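Side-chain contacts in 2-hydroxyethylphosphonate dioxygenase (Streptomyces viridochromogenes, PDB 4YAR), which uses non-heme iron and dioxygen to split 2-hydroxyethylphosphonate into hydroxymethylphosphonate and formate, a step in making the antibiotic bialaphos: residues Ala268-Thr271 with Gly272-Leu276; Asp259-Ala262 with Ala263-Ser266. The protein carries 1 engineered substitution. All coordinates share one frame; numbering follows the deposited sequence.

Contact 1. Residues Ala268-Thr271 with Gly272-Leu276; sequences ASET and GLTVL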
# COMPACT_ATOMS: atom_id res chain seq x y z
N ALA A 268 26.75 -0.54 5.95
CA ALA A 268 26.17 -1.12 7.17
C ALA A 268 27.16 -1.67 8.19
O ALA A 268 26.73 -2.29 9.16
CB ALA A 268 25.15 -2.19 6.82
N SER A 269 28.44 -1.42 7.99
CA SER A 269 29.53 -1.74 8.95
C SER A 269 29.67 -0.65 10.01
O SER A 269 28.98 0.41 9.96
CB SER A 269 30.84 -1.90 8.19
OG SER A 269 31.43 -0.67 7.77
N GLU A 270 30.58 -0.89 10.96
CA GLU A 270 30.76 0.01 12.09
C GLU A 270 31.45 1.27 11.66
O GLU A 270 31.01 2.34 11.98
CB GLU A 270 31.51 -0.73 13.22
CG GLU A 270 31.31 -0.18 14.65
CD GLU A 270 30.00 0.62 14.91
OE1 GLU A 270 28.89 0.01 14.97
OE2 GLU A 270 30.10 1.86 15.10
N THR A 271 32.54 1.17 10.89
CA THR A 271 33.06 2.39 10.32
C THR A 271 31.96 3.05 9.48
O THR A 271 31.79 4.25 9.56
CB THR A 271 34.31 2.18 9.44
OG1 THR A 271 35.33 1.58 10.22
CG2 THR A 271 34.86 3.54 8.86
N GLY A 272 31.22 2.25 8.70
CA GLY A 272 30.41 2.78 7.63
C GLY A 272 29.33 3.70 8.14
O GLY A 272 29.22 4.88 7.75
N LEU A 273 28.54 3.18 9.06
CA LEU A 273 27.40 3.94 9.52
C LEU A 273 27.86 5.27 10.18
O LEU A 273 27.33 6.33 9.83
CB LEU A 273 26.59 3.05 10.46
CG LEU A 273 25.25 3.70 10.73
CD1 LEU A 273 24.16 2.64 10.58
CD2 LEU A 273 25.28 4.28 12.13
N THR A 274 28.93 5.25 10.98
CA THR A 274 29.39 6.49 11.63
C THR A 274 29.92 7.57 10.68
O THR A 274 29.61 8.76 10.89
CB THR A 274 30.46 6.24 12.68
OG1 THR A 274 31.65 5.78 12.01
CG2 THR A 274 29.95 5.19 13.66
N VAL A 275 30.64 7.14 9.63
CA VAL A 275 31.15 8.04 8.59
C VAL A 275 29.95 8.68 7.84
O VAL A 275 29.91 9.88 7.64
CB VAL A 275 32.05 7.32 7.57
CG1 VAL A 275 32.33 8.14 6.34
CG2 VAL A 275 33.40 6.93 8.20
N LEU A 276 29.01 7.85 7.40
CA LEU A 276 27.88 8.37 6.63
C LEU A 276 26.99 9.31 7.43
O LEU A 276 26.49 10.29 6.90
CB LEU A 276 27.09 7.26 5.99
CG LEU A 276 27.94 6.44 5.02
CD1 LEU A 276 27.13 5.27 4.52
CD2 LEU A 276 28.46 7.25 3.81
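Ser269 OG reaches forward over the first turn of helix 270-283 and accepts from Gly272 N at 3.1 Å. Its chi1 of 76° sets the hydroxyl between the backbone N and the carbonyl carbon, within range of Gly272 N, whose N-H meets it at a bent 141°. The same hydroxyl is also hydrogen-bonded to Ser266 O, so it ties the residue just after helix 257-265 to the start of helix 270-283. This is a serine N-cap, here within the second cro/C1-type helix-turn-helix domain. Ser269 O then takes up Leu273 N at 2.9 Å, nearly straight at 172°.

Two residues on, Thr271 O is gripped twice: Val275 N comes in close to the line of the carbonyl, at 3.1 Å, while Thr274 OG1 donates from above the carbonyl plane at 2.9 Å. With OG1 between its backbone N and carbonyl carbon, Thr274 folds its hydroxyl back on the helix and turns CG2 toward Glu270, whose side chain crosses it at about a right angle; Glu270 OE2 stops 3.6 Å from Thr274 CG2. Thr271 and Val275 instead run side by side, pointing the same way, with Thr271 CG2 3.7 Å from Val275 CG2.

Contact 2. Residues Asp259-Ala262 with Ala263-Ser266; sequences DLEA and ALRS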
# COMPACT_ATOMS: atom_id res chain seq x y z
N ASP A 259 38.52 6.92 4.72
CA ASP A 259 37.42 6.47 5.57
C ASP A 259 36.07 6.61 4.78
O ASP A 259 35.20 5.75 4.89
CB ASP A 259 37.37 7.24 6.90
CG ASP A 259 38.61 6.97 7.86
OD1 ASP A 259 39.51 6.18 7.57
OD2 ASP A 259 38.65 7.59 8.94
N LEU A 260 35.90 7.66 3.98
CA LEU A 260 34.69 7.74 3.10
C LEU A 260 34.60 6.61 2.12
O LEU A 260 33.59 5.96 2.04
CB LEU A 260 34.59 9.11 2.42
CG LEU A 260 33.39 9.33 1.54
CD1 LEU A 260 32.09 9.13 2.31
CD2 LEU A 260 33.45 10.72 0.96
N GLU A 261 35.70 6.30 1.41
CA GLU A 261 35.72 5.15 0.50
C GLU A 261 35.44 3.82 1.21
O GLU A 261 34.69 2.97 0.71
CB GLU A 261 37.06 5.07 -0.26
CG GLU A 261 37.37 6.32 -1.11
CD GLU A 261 36.31 6.60 -2.17
OE1 GLU A 261 36.02 5.70 -2.99
OE2 GLU A 261 35.76 7.74 -2.18
N ALA A 262 36.00 3.66 2.39
CA ALA A 262 35.79 2.41 3.15
C ALA A 262 34.33 2.28 3.55
O ALA A 262 33.75 1.21 3.46
CB ALA A 262 36.66 2.40 4.39
N ALA A 263 33.74 3.42 3.95
CA ALA A 263 32.30 3.45 4.31
C ALA A 263 31.35 3.12 3.18
O ALA A 263 30.33 2.43 3.41
CB ALA A 263 31.96 4.81 4.89
N LEU A 264 31.70 3.55 1.96
CA LEU A 264 30.88 3.26 0.79
C LEU A 264 30.99 1.80 0.40
O LEU A 264 30.05 1.28 -0.12
CB LEU A 264 31.18 4.24 -0.39
CG LEU A 264 31.00 5.71 -0.02
CD1 LEU A 264 31.69 6.61 -1.05
CD2 LEU A 264 29.50 6.01 0.09
N ARG A 265 32.09 1.12 0.75
CA ARG A 265 32.21 -0.33 0.50
C ARG A 265 31.35 -1.17 1.48
O ARG A 265 30.85 -2.22 1.12
CB ARG A 265 33.67 -0.79 0.59
CG ARG A 265 34.63 -0.22 -0.47
CD ARG A 265 36.01 -0.91 -0.49
NE ARG A 265 36.89 -0.46 0.60
CZ ARG A 265 37.68 0.61 0.55
NH1 ARG A 265 37.68 1.38 -0.52
NH2 ARG A 265 38.45 0.96 1.59
N SER A 266 31.18 -0.68 2.70
CA SER A 266 30.41 -1.40 3.72
C SER A 266 29.63 -0.40 4.56
O SER A 266 29.93 -0.14 5.72
CB SER A 266 31.41 -2.21 4.54
OG SER A 266 32.22 -2.97 3.64
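Leu260 against Leu264 and Glu261-Ala262 against Arg265 make an intrahelical contact, one turn against the next at the C-terminal end of helix 257-265, with side chains meeting three and four residues apart. In the backbone, Ala263 N donates to Asp259 O at 2.9 Å, and the i to i+4 pattern runs on through Leu264 N to Leu260 O and Arg265 N to Glu261 O. Toward the end the bonds lengthen, Ser266 N reaching Ala262 O at 3.3 Å, and weak i to i+3 bonds from Leu264 N to Glu261 O and from Arg265 N to Ala262 O accompany them. Ser266 is the first residue to leave helical backbone angles.

On the inner side, Leu260 and Leu264 lie obliquely across one another, Leu264 CD1 touching Leu260 CG at 4.1 Å. Leu264 CG also sits 3.3 Å from Leu260 O. Both leucines pack on Leu235 of helix 231-241, and Leu260 also meets Val275 of helix 270-283.

Away from these leucines, Arg265 bends at chi3 (-78°), which folds its guanidinium back along the helix. One face of that group lies over the backbone of the preceding turn, with Ala262 CA and Glu261 O toward its rim; Arg265 NH2 is 3.4 Å from Ala262 CA. Arg265 NH1 passes Glu261 CB at 3.8 Å, but the charges do not pair: Glu261 OE1 stays 5.2 Å from Arg265 NH1, and Glu261 OE2 forms a salt bridge with Arg246 instead. Any pull between Glu261 and Arg265 is therefore probably longer-range. The end of helix 257-265, as far as Arg265, closes a helix-turn-helix motif of the second cro/C1-type domain, a motif that probably binds DNA as in its relatives.

In the fold
Contacts 2 and 1 lie in series on consecutive helices, 257-265 and 270-283, within one cro/C1-type domain, their centres about 8 Å apart. They also touch directly, in a small apolar seam: Ala263 CB of contact 2 lies 3.6 Å from Val275 CG1 and 3.7 Å from Gly272 CA of contact 1. At Gly272, helix 270-283 presents bare backbone to that methyl, so the two helices approach closely there. Farther along, Leu264 meets Leu276. Both contacts lie away from the metal-binding His129 and His182 of the active site, and their centres are about 34 Å (contact 2) and 31 Å (contact 1) from the centre of the chain.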